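Local coordinates for protein type III secretion system effector HopBA1 (Pseudomonas syringae pv. aptata, PDB 5T09) that acts as a virulence factor recognized by the plant resistance protein RBA1, whose self-association it enhances to trigger host cell death, at residues Asp38-Ala43 with Thr66-Lys71. Residues are numbered along the deposited sequence; the frame is centred on the assembly and turned at random.
Sequences DTLVGA and TESAAK
Val-41 meets Lys-71 chiefly through one methyl, CG2, which lies 3.8 Å from Lys-71 CB, and the two side chains cross at about a right angle. With chi1 at 176°, Val-41 CG2 is anti to the carbonyl carbon and beside the backbone N, where it meets the root of the lysine, while CG1, anti to the N, stands 4.1 Å from Lys-71 O. The same CG2 is 4.3 Å from Ser-68 CB. Deeper in the interface, Leu-40 brings only its CD2 branch across, 3.7 Å from Ser-68 OG. No hydrogen bond spans the pair; the serine hydroxyl is instead bonded to Leu-64 O, one turn back in its own helix, so it presents a satisfied polar group to the leucine methyl. Helix 60-74 is the crossover of a beta-alpha-beta unit between parallel strands 49-54 and 77-82, and helix 36-46 leads into the first of them, in the largely parallel sheet of this EreA/ChaN-like fold. The two short segments pass 9.8 Å apart at a crossing angle of -41°. Only 191 Å² is buried in all, consistent with a light contact. On the sheet side, Leu-40 also packs on Ile-211 of strand 209-214. The exposed, extended Lys-71 carries NZ to 4.6 Å from Asp-38 OD1, beyond salt-bridge range, where any attraction is probably modest. Val-37, one turn before Val-41, also touches Ser-68 and Lys-71.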
loop_
_atom_site.group_PDB
_atom_site.type_symbol
_atom_site.label_atom_id
_atom_site.label_comp_id
_atom_site.label_asym_id
_atom_site.label_seq_id
_atom_site.Cartn_x
_atom_site.Cartn_y
_atom_site.Cartn_z
ATOM N N ASP A 38 7.948 14.456 -0.422
ATOM C CA ASP A 38 9.340 14.348 0.003
ATOM C C ASP A 38 9.515 13.260 1.056
ATOM O O ASP A 38 10.529 12.551 1.064
ATOM C CB ASP A 38 9.828 15.693 0.543
ATOM C CG ASP A 38 9.841 16.777 -0.517
ATOM O OD1 ASP A 38 9.996 16.445 -1.711
ATOM O OD2 ASP A 38 9.699 17.964 -0.155
ATOM N N THR A 39 8.539 13.112 1.953
ATOM C CA THR A 39 8.646 12.099 2.998
ATOM C C THR A 39 8.532 10.695 2.419
ATOM O O THR A 39 9.308 9.803 2.781
ATOM C CB THR A 39 7.573 12.329 4.064
ATOM O OG1 THR A 39 7.804 13.585 4.716
ATOM C CG2 THR A 39 7.583 11.212 5.106
ATOM N N LEU A 40 7.570 10.475 1.519
ATOM C CA LEU A 40 7.380 9.143 0.953
ATOM C C LEU A 40 8.591 8.721 0.130
ATOM O O LEU A 40 9.080 7.594 0.257
ATOM C CB LEU A 40 6.111 9.113 0.103
ATOM C CG LEU A 40 5.817 7.800 -0.624
ATOM C CD1 LEU A 40 5.800 6.622 0.344
ATOM C CD2 LEU A 40 4.497 7.898 -1.370
ATOM N N VAL A 41 9.087 9.617 -0.724
ATOM C CA VAL A 41 10.250 9.297 -1.547
ATOM C C VAL A 41 11.472 9.059 -0.669
ATOM O O VAL A 41 12.270 8.147 -0.921
ATOM C CB VAL A 41 10.496 10.419 -2.573
ATOM C CG1 VAL A 41 11.768 10.154 -3.377
ATOM C CG2 VAL A 41 9.297 10.555 -3.502
ATOM N N GLY A 42 11.642 9.875 0.372
ATOM C CA GLY A 42 12.770 9.685 1.267
ATOM C C GLY A 42 12.711 8.356 1.996
ATOM O O GLY A 42 13.742 7.719 2.232
ATOM N N ALA A 43 11.505 7.920 2.362
ATOM C CA ALA A 43 11.356 6.630 3.026
ATOM C C ALA A 43 11.698 5.485 2.082
ATOM O O ALA A 43 12.340 4.509 2.487
ATOM C CB ALA A 43 9.934 6.479 3.566
ATOM N N THR A 66 0.205 8.892 -6.855
ATOM C CA THR A 66 0.244 9.445 -8.208
ATOM C C THR A 66 1.336 10.501 -8.339
ATOM O O THR A 66 2.126 10.484 -9.289
ATOM C CB THR A 66 -1.121 10.041 -8.569
ATOM O OG1 THR A 66 -2.112 9.006 -8.588
ATOM C CG2 THR A 66 -1.081 10.722 -9.939
ATOM N N GLU A 67 1.393 11.435 -7.387
ATOM C CA GLU A 67 2.349 12.532 -7.466
ATOM C C GLU A 67 3.777 12.085 -7.177
ATOM O O GLU A 67 4.720 12.793 -7.544
ATOM C CB GLU A 67 1.946 13.641 -6.494
ATOM C CG GLU A 67 0.553 14.205 -6.741
ATOM C CD GLU A 67 0.107 15.157 -5.649
ATOM O OE1 GLU A 67 0.935 15.495 -4.776
ATOM O OE2 GLU A 67 -1.074 15.566 -5.662
ATOM N N SER A 68 3.957 10.936 -6.531
ATOM C CA SER A 68 5.279 10.438 -6.174
ATOM C C SER A 68 5.832 9.430 -7.173
ATOM O O SER A 68 7.004 9.058 -7.062
ATOM C CB SER A 68 5.235 9.780 -4.786
ATOM O OG SER A 68 4.754 10.677 -3.804
ATOM N N ALA A 69 5.023 8.985 -8.138
ATOM C CA ALA A 69 5.385 7.845 -8.973
ATOM C C ALA A 69 6.759 8.028 -9.610
ATOM O O ALA A 69 7.681 7.239 -9.373
ATOM C CB ALA A 69 4.317 7.632 -10.046
ATOM N N ALA A 70 6.910 9.068 -10.431
ATOM C CA ALA A 70 8.164 9.268 -11.151
ATOM C C ALA A 70 9.340 9.382 -10.188
ATOM O O ALA A 70 10.393 8.768 -10.398
ATOM C CB ALA A 70 8.065 10.513 -12.034
ATOM N N LYS A 71 9.180 10.165 -9.119
ATOM C CA LYS A 71 10.265 10.330 -8.158
ATOM C C LYS A 71 10.577 9.019 -7.446
ATOM O O LYS A 71 11.745 8.719 -7.170
ATOM C CB LYS A 71 9.910 11.418 -7.147
ATOM C CG LYS A 71 9.953 12.824 -7.720
ATOM C CD LYS A 71 9.642 13.857 -6.657
ATOM C CE LYS A 71 9.544 15.252 -7.244
ATOM N NZ LYS A 71 9.150 16.248 -6.210
#